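Local coordinates for protein dihydrodipicolinate synthase (Agrobacterium tumefaciens, PDB 3B4U) that probably catalyses, as a TIM-barrel lyase of the dihydrodipicolinate synthase family, the condensation of pyruvate with an aldehyde, in the classical enzyme the first committed step of lysine biosynthesis, at residues Asp89-Ala94 with Arg100-Ala105; Arg156-Phe161 with Gly186-Leu191. All coordinates share one frame; numbering follows the deposited sequence.

Contact 1: residues Asp89-Ala94 with Arg100-Ala105; sequences DQSAEA and RNILLA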
loop_
_atom_site.group_PDB
_atom_site.type_symbol
_atom_site.label_atom_id
_atom_site.label_comp_id
_atom_site.label_asym_id
_atom_site.label_seq_id
_atom_site.Cartn_x
_atom_site.Cartn_y
_atom_site.Cartn_z
ATOM N N ASP B 89 0.977 -4.817 14.718
ATOM C CA ASP B 89 2.095 -5.690 15.037
ATOM C C ASP B 89 3.413 -4.945 14.903
ATOM O O ASP B 89 4.269 -5.010 15.779
ATOM C CB ASP B 89 2.108 -6.933 14.148
ATOM C CG ASP B 89 1.074 -7.982 14.549
ATOM O OD1 ASP B 89 0.399 -7.848 15.608
ATOM O OD2 ASP B 89 0.945 -8.946 13.768
ATOM N N GLN B 90 3.571 -4.198 13.813
ATOM C CA GLN B 90 4.823 -3.445 13.585
ATOM C C GLN B 90 4.965 -2.364 14.654
ATOM O O GLN B 90 6.048 -2.129 15.199
ATOM C CB GLN B 90 4.874 -2.824 12.175
ATOM C CG GLN B 90 5.001 -3.828 11.059
ATOM C CD GLN B 90 5.208 -3.156 9.699
ATOM O OE1 GLN B 90 5.440 -1.961 9.606
ATOM N NE2 GLN B 90 5.173 -3.951 8.644
ATOM N N SER B 91 3.882 -1.678 14.959
ATOM C CA SER B 91 3.913 -0.614 15.979
ATOM C C SER B 91 4.259 -1.188 17.344
ATOM O O SER B 91 5.114 -0.638 18.046
ATOM C CB SER B 91 2.581 0.098 16.036
ATOM O OG SER B 91 2.278 0.792 14.836
ATOM N N ALA B 92 3.580 -2.260 17.739
ATOM C CA ALA B 92 3.834 -2.864 19.051
ATOM C C ALA B 92 5.272 -3.329 19.192
ATOM O O ALA B 92 5.893 -3.151 20.242
ATOM C CB ALA B 92 2.846 -4.007 19.313
ATOM N N GLU B 93 5.822 -3.914 18.157
ATOM C CA GLU B 93 7.197 -4.404 18.225
ATOM C C GLU B 93 8.174 -3.261 18.464
ATOM O O GLU B 93 9.012 -3.347 19.301
ATOM C CB GLU B 93 7.589 -5.091 16.926
ATOM C CG GLU B 93 6.977 -6.423 16.725
ATOM C CD GLU B 93 7.206 -6.933 15.316
ATOM O OE1 GLU B 93 8.283 -6.646 14.807
ATOM O OE2 GLU B 93 6.342 -7.616 14.801
ATOM N N ALA B 94 8.018 -2.161 17.732
ATOM C CA ALA B 94 8.911 -1.017 17.887
ATOM C C ALA B 94 8.722 -0.356 19.241
ATOM O O ALA B 94 9.698 0.008 19.917
ATOM C CB ALA B 94 8.739 -0.031 16.733
ATOM N N ARG B 100 11.188 5.795 20.149
ATOM C CA ARG B 100 10.660 7.090 20.563
ATOM C C ARG B 100 9.221 7.284 20.105
ATOM O O ARG B 100 8.379 7.813 20.839
ATOM C CB ARG B 100 11.525 8.216 19.960
ATOM C CG ARG B 100 11.280 9.524 20.647
ATOM C CD ARG B 100 11.707 10.738 19.865
ATOM N NE ARG B 100 11.583 11.984 20.657
ATOM C CZ ARG B 100 10.460 12.647 20.938
ATOM N NH1 ARG B 100 9.284 12.280 20.497
ATOM N NH2 ARG B 100 10.524 13.741 21.689
ATOM N N ASN B 101 8.961 6.887 18.860
ATOM C CA ASN B 101 7.675 7.109 18.233
ATOM C C ASN B 101 7.484 6.098 17.127
ATOM O O ASN B 101 8.451 5.522 16.598
ATOM C CB ASN B 101 7.587 8.513 17.534
ATOM C CG ASN B 101 7.577 9.671 18.474
ATOM O OD1 ASN B 101 6.510 10.037 19.040
ATOM N ND2 ASN B 101 8.708 10.271 18.644
ATOM N N ILE B 102 6.220 5.929 16.745
ATOM C CA ILE B 102 5.842 5.355 15.472
ATOM C C ILE B 102 5.415 6.487 14.540
ATOM O O ILE B 102 4.674 7.362 14.951
ATOM C CB ILE B 102 4.639 4.396 15.649
ATOM C CG1 ILE B 102 4.902 3.343 16.740
ATOM C CG2 ILE B 102 4.285 3.722 14.302
ATOM C CD1 ILE B 102 6.143 2.504 16.524
ATOM N N LEU B 103 5.857 6.447 13.284
ATOM C CA LEU B 103 5.336 7.314 12.232
ATOM C C LEU B 103 4.367 6.466 11.454
ATOM O O LEU B 103 4.780 5.613 10.668
ATOM C CB LEU B 103 6.473 7.832 11.369
ATOM C CG LEU B 103 6.015 8.678 10.177
ATOM C CD1 LEU B 103 5.317 9.961 10.640
ATOM C CD2 LEU B 103 7.200 9.006 9.260
ATOM N N LEU B 104 3.081 6.651 11.717
ATOM C CA LEU B 104 2.045 5.765 11.216
ATOM C C LEU B 104 1.260 6.396 10.087
ATOM O O LEU B 104 0.511 7.353 10.271
ATOM C CB LEU B 104 1.102 5.384 12.355
ATOM C CG LEU B 104 -0.007 4.396 12.020
ATOM C CD1 LEU B 104 0.522 3.036 11.568
ATOM C CD2 LEU B 104 -0.954 4.244 13.212
ATOM N N ALA B 105 1.406 5.817 8.904
ATOM C CA ALA B 105 0.605 6.220 7.773
ATOM C C ALA B 105 -0.786 5.610 7.874
ATOM O O ALA B 105 -0.945 4.514 8.385
ATOM C CB ALA B 105 1.257 5.799 6.449
#
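Ile102 of strand 101-104 meets helix 84-96 with both branches of its side chain, and each branch has its own neighbour. Ile102 CD1 presses on Ala94 CB at 3.6 Å and lies equally close, 3.6 Å, to the carbonyl oxygen of Ser91. The shorter branch, Ile102 CG2, stands anti to the backbone N and ends 3.6 Å from Ser91 OG. That hydroxyl is turned beside its own backbone N (chi1 -65°) and hydrogen-bonds to the carbonyl oxygen of Ala87 one helical turn earlier, so a buried polar atom is satisfied within the helix while a methyl group packs on it. Contact thins toward Leu104, whose CD1 comes only to 4.3 Å from Ser91 OG. On the solvent side nothing reaches strand 101-104: Ala92 points away from it, and exposed Glu93 leads its carboxylate away, to Gln59. The axes of helix segment 89-94 and strand 101-104 approach to 8.8 Å at 161°, nearly antiparallel. Strand 75-79 lies beside strand 101-104, its Thr77 touching both Ala94 and Ile102. This is the returning half of a beta-alpha-beta unit, the repeating element of a TIM barrel.

Contact 2: residues Arg156-Phe161 with Gly186-Leu191; sequences RLKAAF and GDLAIL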
loop_
_atom_site.group_PDB
_atom_site.type_symbol
_atom_site.label_atom_id
_atom_site.label_comp_id
_atom_site.label_asym_id
_atom_site.label_seq_id
_atom_site.Cartn_x
_atom_site.Cartn_y
_atom_site.Cartn_z
ATOM N N ARG B 156 -10.324 14.506 16.281
ATOM C CA ARG B 156 -11.015 13.324 16.764
ATOM C C ARG B 156 -10.044 12.334 17.366
ATOM O O ARG B 156 -10.295 11.713 18.373
ATOM C CB ARG B 156 -11.889 12.682 15.686
ATOM C CG ARG B 156 -13.044 13.570 15.245
ATOM C CD ARG B 156 -13.666 13.110 13.950
ATOM N NE ARG B 156 -14.354 11.837 14.119
ATOM C CZ ARG B 156 -14.915 11.162 13.119
ATOM N NH1 ARG B 156 -14.759 11.551 11.863
ATOM N NH2 ARG B 156 -15.598 10.062 13.357
ATOM N N LEU B 157 -8.899 12.135 16.707
ATOM C CA LEU B 157 -7.890 11.217 17.203
ATOM C C LEU B 157 -7.282 11.707 18.516
ATOM O O LEU B 157 -7.091 10.925 19.440
ATOM C CB LEU B 157 -6.804 11.009 16.146
ATOM C CG LEU B 157 -7.261 10.269 14.887
ATOM C CD1 LEU B 157 -6.142 10.349 13.807
ATOM C CD2 LEU B 157 -7.645 8.863 15.177
ATOM N N LYS B 158 -6.941 12.986 18.569
ATOM C CA LYS B 158 -6.362 13.559 19.788
ATOM C C LYS B 158 -7.322 13.441 20.959
ATOM O O LYS B 158 -6.919 13.111 22.061
ATOM C CB LYS B 158 -6.016 15.013 19.531
ATOM C CG LYS B 158 -5.307 15.697 20.657
ATOM C CD LYS B 158 -4.992 17.143 20.333
ATOM C CE LYS B 158 -6.116 18.114 20.708
ATOM N NZ LYS B 158 -5.756 19.497 20.275
ATOM N N ALA B 159 -8.598 13.728 20.723
ATOM C CA ALA B 159 -9.614 13.678 21.789
ATOM C C ALA B 159 -9.794 12.272 22.310
ATOM O O ALA B 159 -9.923 12.075 23.513
ATOM C CB ALA B 159 -10.937 14.243 21.272
ATOM N N ALA B 160 -9.840 11.284 21.403
ATOM C CA ALA B 160 -10.104 9.916 21.814
ATOM C C ALA B 160 -8.878 9.228 22.380
ATOM O O ALA B 160 -9.000 8.285 23.159
ATOM C CB ALA B 160 -10.665 9.128 20.660
ATOM N N PHE B 161 -7.685 9.654 21.954
ATOM C CA PHE B 161 -6.469 8.907 22.216
ATOM C C PHE B 161 -5.355 9.746 22.789
ATOM O O PHE B 161 -4.231 9.751 22.290
ATOM C CB PHE B 161 -6.026 8.188 20.923
ATOM C CG PHE B 161 -7.094 7.301 20.360
ATOM C CD1 PHE B 161 -7.528 6.194 21.079
ATOM C CD2 PHE B 161 -7.694 7.561 19.139
ATOM C CE1 PHE B 161 -8.544 5.396 20.614
ATOM C CE2 PHE B 161 -8.721 6.741 18.651
ATOM C CZ PHE B 161 -9.148 5.677 19.404
ATOM N N GLY B 186 -1.657 22.379 18.146
ATOM C CA GLY B 186 -0.269 22.669 18.431
ATOM C C GLY B 186 0.200 22.257 19.807
ATOM O O GLY B 186 1.367 22.369 20.086
ATOM N N ASP B 187 -0.715 21.707 20.609
ATOM C CA ASP B 187 -0.385 20.987 21.832
ATOM C C ASP B 187 0.305 19.658 21.544
ATOM O O ASP B 187 0.989 19.108 22.400
ATOM C CB ASP B 187 -1.622 20.820 22.740
ATOM C CG ASP B 187 -2.818 20.147 22.079
ATOM O OD1 ASP B 187 -3.177 20.417 20.945
ATOM O OD2 ASP B 187 -3.495 19.355 22.777
ATOM N N LEU B 188 0.104 19.138 20.340
ATOM C CA LEU B 188 0.778 17.935 19.867
ATOM C C LEU B 188 2.071 18.355 19.196
ATOM O O LEU B 188 2.339 19.521 18.974
ATOM C CB LEU B 188 -0.106 17.213 18.868
ATOM C CG LEU B 188 -1.474 16.772 19.376
ATOM C CD1 LEU B 188 -2.171 15.989 18.246
ATOM C CD2 LEU B 188 -1.337 16.014 20.681
ATOM N N ALA B 189 2.878 17.365 18.831
ATOM C CA ALA B 189 4.111 17.598 18.060
ATOM C C ALA B 189 3.703 17.701 16.572
ATOM O O ALA B 189 3.463 16.688 15.903
ATOM C CB ALA B 189 5.093 16.475 18.290
ATOM N N ILE B 190 3.619 18.933 16.068
ATOM C CA ILE B 190 3.290 19.165 14.658
ATOM C C ILE B 190 4.601 19.330 13.931
ATOM O O ILE B 190 5.346 20.273 14.175
ATOM C CB ILE B 190 2.366 20.379 14.480
ATOM C CG1 ILE B 190 1.096 20.237 15.320
ATOM C CG2 ILE B 190 2.076 20.589 13.008
ATOM C CD1 ILE B 190 0.290 18.989 15.057
ATOM N N LEU B 191 4.883 18.385 13.054
ATOM C CA LEU B 191 6.141 18.280 12.336
ATOM C C LEU B 191 5.846 18.611 10.867
ATOM O O LEU B 191 4.806 18.244 10.336
ATOM C CB LEU B 191 6.699 16.863 12.489
ATOM C CG LEU B 191 6.762 16.334 13.909
ATOM C CD1 LEU B 191 7.304 14.898 13.902
ATOM C CD2 LEU B 191 7.577 17.221 14.817
#
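Lys158 reaches out from helix 151-160 to Asp187 and Leu188, joining a helix of the TIM barrel's outer ring to the turn that leads from the next helix, 175-185, into strand 189-192. Its CG is anti to the backbone N (chi1 -175°), and the chain runs extended as far as CD before chi3 of 88° bends it toward the carboxylate. Asp187 approaches from the opposite direction, so the ammonium and carboxylate groups meet between the two backbones. The salt bridge is lopsided: Lys158 NZ donates to Asp187 OD1 at 2.8 Å, and OD1 receives it on its syn lone pair, the side of the other oxygen; the bond to OD2 is weak, 3.4 Å. A further hydrogen bond joins NZ to ND1 of His185, at the end of helix 175-185, so the ammonium group is held by two residues close together in sequence.

Beneath the charged end, the aliphatic part of Lys158 runs slantwise over the isopropyl end of Leu188. Lys158 CD sits 3.7 Å from Leu188 CG and is nearly as close to both methyls, 3.7 Å from Leu188 CD1 and 3.8 Å from Leu188 CD2, so the lysine chain rests on the whole fork rather than on a single methyl. Burial follows the same division: Leu188 is buried, Lys158 partly exposed and Asp187 exposed, making this an amphipathic contact with its apolar base inward and its ion pair at the surface. The backbones remain well separated, with 8.4 Å between the CA atoms of Lys158 and Leu188, which leaves these side chains to bridge the gap. The methylene next to the charge also comes close: Lys158 CE lies 3.6 Å from Asp187 OD2, the oxygen with the weaker bond to NZ.

In the fold
Both contacts reach the same eight-stranded parallel sheet, the closed wall of the TIM barrel, and follow one another along the chain: contact 1 is complete before contact 2 begins. Their centres are about 17 Å apart and their nearest atoms about 6 Å, so they do not touch. In the strand order 101-104 and 189-192 are separated by 136-140 and 165-170. Helix 115-129 packs on residues of both contacts through Phe122 and Phe126: both touch Leu104, while Phe122 also touches Leu157 and Phe126 meets the ring of Phe161 edge-to-face. Contact 1 thus joins a helix to the wall, whereas contact 2 links helix 151-160 to the turn before strand 189-192 at a partly exposed edge.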